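Local coordinates for mandelate racemase/muconate lactonizing enzyme, C-terminal domain protein (PDB 4DWD) that binds magnesium and, as a member of the mandelate racemase/muconate lactonizing branch of the enolase superfamily, may act as a hydro-lyase, at residues B[52-55]-B[56-60]; B[212-216]-B[217-221]; B[285-288]-B[289-293]; B[340-344]-B[345-349]. All blocks are in the same frame, centred on the assembly; numbering follows the deposited sequence.

Interaction 1: B[52-55]-B[56-60]; sequences LGVV and ARDIA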
ATOM      1  N   LEU B  52      18.373 -30.635  23.704  1.00 10.27           N
ATOM      2  CA  LEU B  52      18.855 -31.997  23.872  1.00 11.06           C
ATOM      3  C   LEU B  52      17.774 -32.925  24.435  1.00 10.74           C
ATOM      4  O   LEU B  52      17.673 -34.079  24.010  1.00 11.11           O
ATOM      5  CB  LEU B  52      20.102 -32.015  24.756  1.00 11.62           C
ATOM      6  CG  LEU B  52      21.362 -31.352  24.173  1.00 10.66           C
ATOM      7  CD1 LEU B  52      22.472 -31.390  25.224  1.00 12.31           C
ATOM      8  CD2 LEU B  52      21.821 -32.020  22.879  1.00 11.40           C
ATOM      9  N   GLY B  53      16.961 -32.417  25.358  1.00 10.74           N
ATOM     10  CA  GLY B  53      15.822 -33.171  25.878  1.00 11.95           C
ATOM     11  C   GLY B  53      14.787 -33.480  24.803  1.00 11.09           C
ATOM     12  O   GLY B  53      14.228 -34.579  24.762  1.00 11.72           O
ATOM     13  N   VAL B  54      14.536 -32.521  23.910  1.00 10.75           N
ATOM     14  CA  VAL B  54      13.607 -32.748  22.805  1.00 10.44           C
ATOM     15  C   VAL B  54      14.177 -33.805  21.855  1.00 11.36           C
ATOM     16  O   VAL B  54      13.452 -34.688  21.394  1.00 12.36           O
ATOM     17  CB  VAL B  54      13.263 -31.417  22.096  1.00 10.92           C
ATOM     18  CG1 VAL B  54      12.549 -31.674  20.777  1.00 13.01           C
ATOM     19  CG2 VAL B  54      12.398 -30.539  22.994  1.00 11.68           C
ATOM     20  N   VAL B  55      15.484 -33.751  21.583  1.00 10.72           N
ATOM     21  CA  VAL B  55      16.110 -34.826  20.791  1.00 11.25           C
ATOM     22  C   VAL B  55      15.890 -36.200  21.452  1.00 12.36           C
ATOM     23  O   VAL B  55      15.391 -37.129  20.811  1.00 13.21           O
ATOM     24  CB  VAL B  55      17.617 -34.571  20.556  1.00 10.95           C
ATOM     25  CG1 VAL B  55      18.285 -35.759  19.864  1.00 12.51           C
ATOM     26  CG2 VAL B  55      17.825 -33.308  19.723  1.00 11.73           C
ATOM     27  N   ALA B  56      16.243 -36.313  22.732  1.00 11.80           N
ATOM     28  CA  ALA B  56      16.192 -37.601  23.426  1.00 13.46           C
ATOM     29  C   ALA B  56      14.767 -38.152  23.557  1.00 13.53           C
ATOM     30  O   ALA B  56      14.532 -39.342  23.341  1.00 14.97           O
ATOM     31  CB  ALA B  56      16.838 -37.487  24.800  1.00 14.59           C
ATOM     32  N   ARG B  57      13.816 -37.291  23.910  1.00 12.95           N
ATOM     33  CA  ARG B  57      12.459 -37.765  24.193  1.00 14.39           C
ATOM     34  C   ARG B  57      11.596 -37.876  22.944  1.00 14.80           C
ATOM     35  O   ARG B  57      10.788 -38.798  22.820  1.00 14.75           O
ATOM     36  CB  ARG B  57      11.745 -36.827  25.168  1.00 15.02           C
ATOM     37  CG  ARG B  57      12.239 -36.825  26.602  1.00 21.07           C
ATOM     38  CD  ARG B  57      11.262 -36.053  27.487  1.00 24.00           C
ATOM     39  NE  ARG B  57      11.042 -34.681  27.014  1.00 19.08           N
ATOM     40  CZ  ARG B  57      11.871 -33.664  27.248  1.00 17.89           C
ATOM     41  NH1 ARG B  57      12.973 -33.843  27.969  1.00 21.54           N
ATOM     42  NH2 ARG B  57      11.595 -32.465  26.771  1.00 14.19           N
ATOM     43  N   ASP B  58      11.743 -36.913  22.039  1.00 13.87           N
ATOM     44  CA  ASP B  58      10.781 -36.753  20.948  1.00 14.50           C
ATOM     45  C   ASP B  58      11.294 -37.230  19.593  1.00 17.02           C
ATOM     46  O   ASP B  58      10.551 -37.872  18.835  1.00 21.96           O
ATOM     47  CB  ASP B  58      10.287 -35.305  20.863  1.00 15.04           C
ATOM     48  CG  ASP B  58       9.737 -34.787  22.183  1.00 16.08           C
ATOM     49  OD1 ASP B  58       9.090 -35.561  22.934  1.00 17.18           O
ATOM     50  OD2 ASP B  58       9.942 -33.596  22.480  1.00 17.42           O
ATOM     51  N   ILE B  59      12.550 -36.926  19.283  1.00 13.92           N
ATOM     52  CA  ILE B  59      13.081 -37.178  17.943  1.00 14.12           C
ATOM     53  C   ILE B  59      13.761 -38.536  17.820  1.00 14.96           C
ATOM     54  O   ILE B  59      13.456 -39.304  16.902  1.00 15.60           O
ATOM     55  CB  ILE B  59      14.021 -36.042  17.491  1.00 13.64           C
ATOM     56  CG1 ILE B  59      13.282 -34.698  17.530  1.00 13.36           C
ATOM     57  CG2 ILE B  59      14.575 -36.312  16.100  1.00 14.34           C
ATOM     58  CD1 ILE B  59      14.184 -33.490  17.348  1.00 13.64           C
ATOM     59  N   ALA B  60      14.678 -38.821  18.742  1.00 14.34           N
ATOM     60  CA  ALA B  60      15.447 -40.068  18.724  1.00 15.22           C
ATOM     61  C   ALA B  60      14.594 -41.337  18.532  1.00 15.72           C
ATOM     62  O   ALA B  60      14.920 -42.143  17.660  1.00 16.55           O
ATOM     63  CB  ALA B  60      16.328 -40.176  19.963  1.00 15.11           C
TER
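Val54 O takes two backbone N-H groups at once, from Asp58 N at 2.9 Å and from Ile59 N at 3.2 Å. The Ile59 donor lies in the carbonyl plane, whereas that of Asp58 is tilted 30° away from it. Just before it the pairing is plain i to i+4, with Ala56 N on Leu52 O and Arg57 N on Gly53 O; one residue later Ala60 N reaches back five residues to Val55 O at 2.8 Å, and the bond of Ile59 N to that same oxygen is weak. The pattern marks a pi-type turn at 56-59 within helix 49-63 of the N-terminal capping domain, an element of the enolase superfamily fold.

The Arg57 side chain bends at chi3 (-56°) and folds back, which sets one face of the guanidinium against Gly53 O; that oxygen stands over the middle of the group, 3.5 Å from its plane. Asp58 turns its carboxylate back along the helix, and OD2 comes to 3.7 Å from Val54 CG1. Ile59 sends CD1 to 4.2 Å from the same methyl, with Val55 CG2 slightly farther off.

Further out, Val54, Val55 and Ile59 pack on Ala94 of helix 90-110, while Leu52 and Val55 rest on strands 5-14 and 24-32. Arg57 and Asp58 meet Ile49 and Leu46 of a second subunit.

Interaction 2: B[212-216]-B[217-221]; sequences RALED and LGYSW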
ATOM      1  N   ARG B 212      22.982   6.664  11.724  1.00  9.08           N
ATOM      2  CA  ARG B 212      23.569   7.829  11.051  1.00  9.14           C
ATOM      3  C   ARG B 212      25.011   8.053  11.474  1.00  9.36           C
ATOM      4  O   ARG B 212      25.859   8.383  10.639  1.00 10.03           O
ATOM      5  CB  ARG B 212      22.740   9.092  11.291  1.00  9.16           C
ATOM      6  CG  ARG B 212      21.354   9.043  10.668  1.00  9.11           C
ATOM      7  CD  ARG B 212      21.394   8.690   9.180  1.00  9.18           C
ATOM      8  NE  ARG B 212      20.065   8.890   8.604  1.00  8.83           N
ATOM      9  CZ  ARG B 212      19.648   8.386   7.449  1.00  7.86           C
ATOM     10  NH1 ARG B 212      20.467   7.656   6.688  1.00  8.65           N
ATOM     11  NH2 ARG B 212      18.411   8.655   7.044  1.00  8.31           N
ATOM     12  N   ALA B 213      25.300   7.858  12.757  1.00  9.23           N
ATOM     13  CA  ALA B 213      26.673   7.968  13.231  1.00 10.27           C
ATOM     14  C   ALA B 213      27.584   6.903  12.611  1.00  9.81           C
ATOM     15  O   ALA B 213      28.739   7.182  12.251  1.00 11.11           O
ATOM     16  CB  ALA B 213      26.722   7.921  14.751  1.00 10.64           C
ATOM     17  N   LEU B 214      27.055   5.688  12.444  1.00  9.21           N
ATOM     18  CA  LEU B 214      27.835   4.618  11.812  1.00  9.01           C
ATOM     19  C   LEU B 214      28.067   4.908  10.322  1.00  9.52           C
ATOM     20  O   LEU B 214      29.125   4.579   9.780  1.00  9.73           O
ATOM     21  CB  LEU B 214      27.153   3.254  11.989  1.00  8.75           C
ATOM     22  CG  LEU B 214      27.023   2.782  13.439  1.00  8.96           C
ATOM     23  CD1 LEU B 214      26.204   1.512  13.484  1.00  9.75           C
ATOM     24  CD2 LEU B 214      28.384   2.546  14.069  1.00  9.37           C
ATOM     25  N   GLU B 215      27.084   5.532   9.661  1.00  9.33           N
ATOM     26  CA  GLU B 215      27.252   5.954   8.264  1.00  9.12           C
ATOM     27  C   GLU B 215      28.359   7.001   8.131  1.00  9.98           C
ATOM     28  O   GLU B 215      29.194   6.910   7.235  1.00 11.91           O
ATOM     29  CB  GLU B 215      25.940   6.494   7.696  1.00  9.63           C
ATOM     30  CG  GLU B 215      24.916   5.388   7.464  1.00  9.18           C
ATOM     31  CD  GLU B 215      23.499   5.873   7.233  1.00  9.32           C
ATOM     32  OE1 GLU B 215      23.264   7.095   7.112  1.00 10.81           O
ATOM     33  OE2 GLU B 215      22.608   4.996   7.175  1.00  9.42           O
ATOM     34  N   ASP B 216      28.378   7.962   9.053  1.00 10.17           N
ATOM     35  CA  ASP B 216      29.428   8.971   9.088  1.00 12.36           C
ATOM     36  C   ASP B 216      30.807   8.317   9.263  1.00 11.41           C
ATOM     37  O   ASP B 216      31.810   8.820   8.748  1.00 13.00           O
ATOM     38  CB  ASP B 216      29.173   9.964  10.227  1.00 13.11           C
ATOM     39  CG  ASP B 216      28.049  10.948   9.929  1.00 19.39           C
ATOM     40  OD1 ASP B 216      27.580  11.008   8.781  1.00 20.98           O
ATOM     41  OD2 ASP B 216      27.638  11.678  10.856  1.00 28.18           O
ATOM     42  N   LEU B 217      30.839   7.186   9.963  1.00 10.25           N
ATOM     43  CA  LEU B 217      32.077   6.445  10.194  1.00 10.07           C
ATOM     44  C   LEU B 217      32.319   5.368   9.144  1.00 10.39           C
ATOM     45  O   LEU B 217      33.233   4.568   9.294  1.00 11.28           O
ATOM     46  CB  LEU B 217      32.033   5.807  11.579  1.00 10.07           C
ATOM     47  CG  LEU B 217      32.124   6.779  12.755  1.00 10.21           C
ATOM     48  CD1 LEU B 217      31.718   6.080  14.043  1.00 10.67           C
ATOM     49  CD2 LEU B 217      33.536   7.376  12.870  1.00 11.43           C
ATOM     50  N   GLY B 218      31.479   5.311   8.109  1.00 10.28           N
ATOM     51  CA  GLY B 218      31.686   4.387   7.002  1.00 10.59           C
ATOM     52  C   GLY B 218      31.502   2.922   7.336  1.00 10.70           C
ATOM     53  O   GLY B 218      32.016   2.063   6.628  1.00 10.89           O
ATOM     54  N   TYR B 219      30.777   2.616   8.411  1.00 10.04           N
ATOM     55  CA  TYR B 219      30.538   1.207   8.742  1.00  9.47           C
ATOM     56  C   TYR B 219      29.766   0.515   7.625  1.00 10.47           C
ATOM     57  O   TYR B 219      28.992   1.159   6.904  1.00 11.25           O
ATOM     58  CB  TYR B 219      29.823   1.058  10.101  1.00  9.42           C
ATOM     59  CG  TYR B 219      30.769   1.026  11.296  1.00  9.44           C
ATOM     60  CD1 TYR B 219      31.667   2.078  11.538  1.00  9.15           C
ATOM     61  CD2 TYR B 219      30.759  -0.054  12.187  1.00  8.66           C
ATOM     62  CE1 TYR B 219      32.543   2.041  12.617  1.00  9.55           C
ATOM     63  CE2 TYR B 219      31.627  -0.105  13.276  1.00  9.04           C
ATOM     64  CZ  TYR B 219      32.515   0.946  13.492  1.00  9.21           C
ATOM     65  OH  TYR B 219      33.376   0.870  14.570  1.00  9.60           O
ATOM     66  N   SER B 220      29.970  -0.795   7.521  1.00  9.83           N
ATOM     67  CA  SER B 220      29.399  -1.552   6.410  0.50 11.31           C
ATOM     68  C   SER B 220      28.031  -2.152   6.686  1.00 11.38           C
ATOM     69  O   SER B 220      27.181  -2.180   5.797  1.00 13.05           O
ATOM     70  CB  SER B 220      30.383  -2.606   5.911  0.50 12.28           C
ATOM     71  OG  SER B 220      31.418  -1.969   5.189  0.50 13.60           O
ATOM     72  N   TRP B 221      27.798  -2.604   7.907  1.00 10.29           N
ATOM     73  CA  TRP B 221      26.481  -3.124   8.269  1.00  9.81           C
ATOM     74  C   TRP B 221      26.190  -2.918   9.715  1.00  9.06           C
ATOM     75  O   TRP B 221      27.105  -2.675  10.515  1.00  8.88           O
ATOM     76  CB  TRP B 221      26.271  -4.584   7.832  1.00 10.13           C
ATOM     77  CG  TRP B 221      26.848  -5.677   8.683  1.00 10.25           C
ATOM     78  CD1 TRP B 221      26.187  -6.432   9.650  1.00 11.12           C
ATOM     79  CD2 TRP B 221      28.206  -6.209   8.631  1.00 10.88           C
ATOM     80  NE1 TRP B 221      27.022  -7.389  10.177  1.00 11.12           N
ATOM     81  CE2 TRP B 221      28.255  -7.307   9.597  1.00 11.16           C
ATOM     82  CE3 TRP B 221      29.342  -5.916   7.882  1.00 11.21           C
ATOM     83  CZ2 TRP B 221      29.415  -8.048   9.808  1.00 11.45           C
ATOM     84  CZ3 TRP B 221      30.501  -6.673   8.104  1.00 12.21           C
ATOM     85  CH2 TRP B 221      30.532  -7.710   9.044  1.00 13.16           C
TER
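Leu214 holds CG beside its backbone N (chi1 -63°) and extends CD1 at chi2, so that the other branch, CD2, stands over the middle of the Tyr219 ring, whose own chi1 of -86° turns it toward Leu214. The methyl is 4.0 Å from the ring centroid and 12° off the normal, a CH-pi contact, and the two CB atoms meet at 3.9 Å. The chain leaves through a Schellman motif that ends helix 204-216 of the barrel domain: Tyr219 N bonds to Leu214 O at 2.9 Å and Gly218 N to Glu215 O at 2.9 Å, with Gly218 at positive phi as the C-prime residue. Leu217 lays CG and CD1 beside Ala213 O, to which its own N is bonded.

Within the helix, Arg212 NH1 forms a salt bridge with Glu215 OE1 at 2.9 Å, on the syn lone pair and in the guanidinium plane. Glu215 OE2 takes the backbone N-H groups of Asp242 and Ile243, and Arg212 NE pairs with Asp242 of a fourth subunit. Tyr219 OH bonds to Ala181 O on helix 174-188. Gripping the Glu215 carboxylate through both oxygens, one arginine and two amides would be expected to stabilise its negative charge.

Interaction 3: B[285-288]-B[289-293]; sequences AALA and HAHGV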
ATOM      1  N   ALA B 285      18.781 -19.850   1.731  1.00 10.31           N
ATOM      2  CA  ALA B 285      19.614 -19.225   0.707  1.00 10.24           C
ATOM      3  C   ALA B 285      18.818 -19.006  -0.580  1.00 10.26           C
ATOM      4  O   ALA B 285      18.898 -17.942  -1.185  1.00 11.70           O
ATOM      5  CB  ALA B 285      20.861 -20.066   0.444  1.00 11.50           C
ATOM      6  N   ALA B 286      18.012 -19.990  -0.954  1.00  9.58           N
ATOM      7  CA  ALA B 286      17.170 -19.881  -2.144  1.00 10.14           C
ATOM      8  C   ALA B 286      16.162 -18.758  -1.982  1.00 10.20           C
ATOM      9  O   ALA B 286      15.932 -17.990  -2.913  1.00  9.37           O
ATOM     10  CB  ALA B 286      16.449 -21.194  -2.406  1.00 10.46           C
ATOM     11  N   LEU B 287      15.558 -18.670  -0.797  1.00  9.62           N
ATOM     12  CA  LEU B 287      14.595 -17.601  -0.540  1.00  9.47           C
ATOM     13  C   LEU B 287      15.279 -16.239  -0.665  1.00  9.37           C
ATOM     14  O   LEU B 287      14.711 -15.308  -1.247  1.00  9.29           O
ATOM     15  CB  LEU B 287      13.970 -17.767   0.850  1.00  9.30           C
ATOM     16  CG  LEU B 287      12.966 -16.687   1.276  1.00  8.90           C
ATOM     17  CD1 LEU B 287      11.689 -16.764   0.436  1.00  9.81           C
ATOM     18  CD2 LEU B 287      12.643 -16.837   2.758  1.00 10.34           C
ATOM     19  N   ALA B 288      16.484 -16.111  -0.093  1.00  9.22           N
ATOM     20  CA  ALA B 288      17.225 -14.849  -0.194  1.00  9.95           C
ATOM     21  C   ALA B 288      17.514 -14.501  -1.648  1.00  9.89           C
ATOM     22  O   ALA B 288      17.373 -13.333  -2.053  1.00 10.76           O
ATOM     23  CB  ALA B 288      18.525 -14.921   0.598  1.00 10.56           C
ATOM     24  N   HIS B 289      17.908 -15.500  -2.437  1.00  9.76           N
ATOM     25  CA  HIS B 289      18.197 -15.283  -3.872  1.00 10.31           C
ATOM     26  C   HIS B 289      16.956 -14.882  -4.637  1.00  9.84           C
ATOM     27  O   HIS B 289      17.010 -14.041  -5.530  1.00  9.61           O
ATOM     28  CB  HIS B 289      18.843 -16.527  -4.482  1.00 11.76           C
ATOM     29  CG  HIS B 289      19.398 -16.310  -5.869  1.00 15.90           C
ATOM     30  ND1 HIS B 289      20.254 -15.318  -6.153  1.00 20.42           N
ATOM     31  CD2 HIS B 289      19.195 -17.010  -7.060  1.00 22.53           C
ATOM     32  CE1 HIS B 289      20.581 -15.366  -7.465  1.00 22.28           C
ATOM     33  NE2 HIS B 289      19.930 -16.401  -8.019  1.00 22.48           N
ATOM     34  N   ALA B 290      15.818 -15.465  -4.282  1.00  9.34           N
ATOM     35  CA  ALA B 290      14.547 -15.117  -4.918  1.00  8.84           C
ATOM     36  C   ALA B 290      14.196 -13.648  -4.709  1.00  8.95           C
ATOM     37  O   ALA B 290      13.589 -13.041  -5.578  1.00  8.78           O
ATOM     38  CB  ALA B 290      13.421 -15.996  -4.376  1.00  8.95           C
ATOM     39  N   HIS B 291      14.575 -13.100  -3.551  1.00  9.22           N
ATOM     40  CA  HIS B 291      14.197 -11.730  -3.154  1.00  9.20           C
ATOM     41  C   HIS B 291      15.283 -10.684  -3.269  1.00  9.81           C
ATOM     42  O   HIS B 291      15.045  -9.506  -2.976  1.00 10.96           O
ATOM     43  CB  HIS B 291      13.643 -11.732  -1.725  1.00  9.50           C
ATOM     44  CG  HIS B 291      12.251 -12.299  -1.609  1.00  9.34           C
ATOM     45  ND1 HIS B 291      11.139 -11.539  -1.768  1.00 11.13           N
ATOM     46  CD2 HIS B 291      11.810 -13.594  -1.331  1.00  8.70           C
ATOM     47  CE1 HIS B 291      10.046 -12.311  -1.600  1.00 10.04           C
ATOM     48  NE2 HIS B 291      10.454 -13.571  -1.348  1.00  8.57           N
ATOM     49  N   GLY B 292      16.480 -11.087  -3.700  1.00  9.84           N
ATOM     50  CA  GLY B 292      17.580 -10.132  -3.869  1.00 11.63           C
ATOM     51  C   GLY B 292      18.124  -9.602  -2.554  1.00 11.22           C
ATOM     52  O   GLY B 292      18.450  -8.430  -2.448  1.00 13.58           O
ATOM     53  N   VAL B 293      18.207 -10.461  -1.549  1.00 10.38           N
ATOM     54  CA  VAL B 293      18.755 -10.054  -0.268  1.00 10.37           C
ATOM     55  C   VAL B 293      20.054 -10.808  -0.009  1.00 10.35           C
ATOM     56  O   VAL B 293      20.224 -11.956  -0.457  1.00 11.38           O
ATOM     57  CB  VAL B 293      17.753 -10.214   0.907  1.00 12.63           C
ATOM     58  CG1 VAL B 293      16.392  -9.601   0.601  1.00 12.83           C
ATOM     59  CG2 VAL B 293      17.602 -11.638   1.331  1.00 12.81           C
TER
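The C-terminal end of helix 277-291, in the beta-alpha-beta unit that runs from strand 267-268 to strand 294-295 of the barrel domain, is where Ala288 meets Val293 and Leu287 meets His291. Ala288 O receives Val293 N at 3.0 Å in a nearly straight bond (175° at the hydrogen), and His291 N only weakly. Gly292, at positive phi, turns the chain between them. Earlier in the helix, His289 N and Ala290 N keep regular helical bonds to Ala285 O and Ala286 O, and His291 N bonds to Leu287 O at 3.2 Å.

Leu287 CG lies anti to the backbone N (chi1 178°), and a bend at chi2 brings CD1 to the CD2 corner of the His291 imidazole, 3.6 Å away. Leu287 O faces the edge of that ring in its plane, 3.4 Å from CD2. The neighbouring ring atom, NE2, is hydrogen-bonded to NE2 of His291 in a fifth subunit, and Gln255 of that subunit donates to His289 O. Ile261 of helix 254-263 packs against both His291 and Val293. Val293 CG2 sits between its own backbone N and carbonyl carbon and presses on Ala288 CB at 3.5 Å, closer than two methyl groups normally come.

Interaction 4: B[340-344]-B[345-349]; sequences AEPVD and GHFAL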
ATOM      1  N   ALA B 340      37.540 -24.603  14.030  1.00 12.74           N
ATOM      2  CA  ALA B 340      37.787 -23.362  13.298  1.00 13.94           C
ATOM      3  C   ALA B 340      39.089 -22.686  13.720  1.00 15.60           C
ATOM      4  O   ALA B 340      39.319 -22.437  14.902  1.00 16.82           O
ATOM      5  CB  ALA B 340      36.624 -22.403  13.503  1.00 13.21           C
ATOM      6  N   GLU B 341      39.926 -22.381  12.736  1.00 14.27           N
ATOM      7  CA  GLU B 341      41.221 -21.733  12.981  1.00 17.12           C
ATOM      8  C   GLU B 341      41.670 -21.117  11.666  1.00 18.30           C
ATOM      9  O   GLU B 341      42.068 -21.835  10.747  1.00 19.45           O
ATOM     10  CB  GLU B 341      42.242 -22.752  13.492  1.00 19.74           C
ATOM     11  CG  GLU B 341      43.630 -22.210  13.805  1.00 21.52           C
ATOM     12  CD  GLU B 341      44.497 -23.253  14.490  1.00 28.69           C
ATOM     13  OE1 GLU B 341      43.944 -24.258  14.995  1.00 28.59           O
ATOM     14  OE2 GLU B 341      45.731 -23.079  14.522  1.00 34.89           O
ATOM     15  N   PRO B 342      41.591 -19.781  11.560  1.00 17.32           N
ATOM     16  CA  PRO B 342      41.900 -19.164  10.271  1.00 17.98           C
ATOM     17  C   PRO B 342      43.392 -19.252   9.927  1.00 18.47           C
ATOM     18  O   PRO B 342      44.233 -19.262  10.826  1.00 18.93           O
ATOM     19  CB  PRO B 342      41.480 -17.706  10.474  1.00 20.16           C
ATOM     20  CG  PRO B 342      41.608 -17.473  11.941  1.00 19.47           C
ATOM     21  CD  PRO B 342      41.300 -18.781  12.609  1.00 18.27           C
ATOM     22  N   VAL B 343      43.691 -19.340   8.633  1.00 17.82           N
ATOM     23  CA  VAL B 343      45.057 -19.309   8.116  1.00 19.84           C
ATOM     24  C   VAL B 343      45.080 -18.224   7.046  1.00 21.68           C
ATOM     25  O   VAL B 343      44.289 -18.270   6.101  1.00 21.85           O
ATOM     26  CB  VAL B 343      45.453 -20.671   7.505  1.00 20.89           C
ATOM     27  CG1 VAL B 343      46.813 -20.592   6.822  1.00 22.70           C
ATOM     28  CG2 VAL B 343      45.456 -21.758   8.570  1.00 21.24           C
ATOM     29  N   ASP B 344      45.956 -17.230   7.212  1.00 22.74           N
ATOM     30  CA  ASP B 344      46.027 -16.094   6.285  1.00 23.90           C
ATOM     31  C   ASP B 344      44.655 -15.453   6.083  1.00 21.70           C
ATOM     32  O   ASP B 344      44.299 -15.051   4.966  1.00 23.46           O
ATOM     33  CB  ASP B 344      46.635 -16.514   4.931  1.00 23.68           C
ATOM     34  CG  ASP B 344      48.066 -17.019   5.053  1.00 31.31           C
ATOM     35  OD1 ASP B 344      48.757 -16.666   6.035  1.00 33.49           O
ATOM     36  OD2 ASP B 344      48.503 -17.772   4.158  1.00 40.26           O
ATOM     37  N   GLY B 345      43.887 -15.391   7.176  1.00 19.95           N
ATOM     38  CA  GLY B 345      42.572 -14.749   7.195  1.00 19.57           C
ATOM     39  C   GLY B 345      41.438 -15.541   6.566  1.00 18.53           C
ATOM     40  O   GLY B 345      40.350 -14.994   6.356  1.00 19.04           O
ATOM     41  N   HIS B 346      41.678 -16.820   6.271  1.00 18.54           N
ATOM     42  CA  HIS B 346      40.703 -17.677   5.586  0.50 18.33           C
ATOM     43  C   HIS B 346      40.505 -19.000   6.275  1.00 17.90           C
ATOM     44  O   HIS B 346      41.390 -19.475   6.985  1.00 17.34           O
ATOM     45  CB  HIS B 346      41.155 -17.945   4.151  0.50 18.56           C
ATOM     46  CG  HIS B 346      41.109 -16.733   3.251  0.50 17.49           C
ATOM     47  ND1 HIS B 346      42.030 -15.752   3.306  0.50 18.02           N
ATOM     48  CD2 HIS B 346      40.218 -16.380   2.237  0.50 17.15           C
ATOM     49  CE1 HIS B 346      41.738 -14.812   2.389  0.50 19.83           C
ATOM     50  NE2 HIS B 346      40.633 -15.198   1.732  0.50 18.58           N
ATOM     51  N   PHE B 347      39.350 -19.617   6.034  1.00 17.25           N
ATOM     52  CA  PHE B 347      39.092 -21.002   6.450  1.00 16.43           C
ATOM     53  C   PHE B 347      39.313 -21.904   5.250  1.00 17.21           C
ATOM     54  O   PHE B 347      38.737 -21.675   4.182  1.00 16.96           O
ATOM     55  CB  PHE B 347      37.653 -21.156   6.939  1.00 15.82           C
ATOM     56  CG  PHE B 347      37.348 -20.359   8.174  1.00 14.71           C
ATOM     57  CD1 PHE B 347      37.999 -20.639   9.370  1.00 14.68           C
ATOM     58  CD2 PHE B 347      36.398 -19.339   8.145  1.00 14.00           C
ATOM     59  CE1 PHE B 347      37.731 -19.901  10.516  1.00 15.11           C
ATOM     60  CE2 PHE B 347      36.107 -18.607   9.294  1.00 13.58           C
ATOM     61  CZ  PHE B 347      36.777 -18.887  10.483  1.00 14.27           C
ATOM     62  N   ALA B 348      40.153 -22.919   5.424  1.00 17.33           N
ATOM     63  CA  ALA B 348      40.399 -23.899   4.365  1.00 17.71           C
ATOM     64  C   ALA B 348      39.451 -25.080   4.505  1.00 18.43           C
ATOM     65  O   ALA B 348      39.543 -25.852   5.467  1.00 20.95           O
ATOM     66  CB  ALA B 348      41.853 -24.369   4.397  1.00 19.99           C
ATOM     67  N   LEU B 349      38.542 -25.213   3.544  1.00 15.81           N
ATOM     68  CA  LEU B 349      37.596 -26.326   3.524  1.00 16.89           C
ATOM     69  C   LEU B 349      38.205 -27.520   2.789  1.00 16.89           C
ATOM     70  O   LEU B 349      38.525 -27.430   1.608  1.00 19.06           O
ATOM     71  CB  LEU B 349      36.290 -25.882   2.853  1.00 17.45           C
ATOM     72  CG  LEU B 349      35.139 -26.881   2.702  1.00 16.26           C
ATOM     73  CD1 LEU B 349      34.763 -27.494   4.038  1.00 17.72           C
ATOM     74  CD2 LEU B 349      33.960 -26.144   2.101  1.00 14.79           C
TER
HETATM   75  O   HOH W   1      41.387 -23.179   8.143  1.00 21.68           O
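Val343 and His346 face each other as the antiparallel hydrogen-bonded pair that closes a type I' beta turn, with Asp344 and Gly345 at its corners, both at positive phi. Val343 N gives a nearly straight bond to His346 O at 2.8 Å, in the carbonyl plane. The return bond, His346 N to Val343 O, is 3.0 Å, but its donor stands 60° out of that carbonyl's plane. In the conformer modelled here, one of two, His346 ND1 donates to Asp344 O at 2.9 Å, with the oxygen in the imidazole plane and the nitrogen above that of the carbonyl. With CG beside the backbone N (chi1 -69°), the ring of that conformer leans toward Asp344. Farther from the turn, a water donates to Glu341 O and accepts from Ala348 N, both at 3.0 Å.

Beyond the turn, Glu341 OE1 forms a salt bridge with Arg333. Strand 346-348 joins the barrel sheet by pairing antiparallel with strand 125-132, with Gly345 and Phe347 bonded to Cys128 and Leu126. The Phe347 ring meets His306 edge-to-face and reaches back to the incoming chain, where CE1 is 4.1 Å from Ala340 CB and presents the ring edge to Glu341 N at 4.0 Å.

How the interactions relate
Interaction 1 belongs to the N-terminal domain and interactions 2, 3 and 4 to the barrel domain; all four follow in series along the chain without touching. Interactions 1 and 2 lie on opposite sides of the chain's centre, their centres 44 Å apart, and interaction 4 is likewise across from interaction 1, at 34 Å. Within the barrel, the centres of interactions 2, 3 and 4 stand 25 to 28 Å from one another. Between side chains, Ala60 of interaction 1 is about 4 Å from Glu64, a known calcium ligand; Leu214 of interaction 2 is about 9 Å from Asp197 and Glu223, which share a different calcium site with Glu249. This chain has no calcium bound. Interaction 4 alone touches no other subunit.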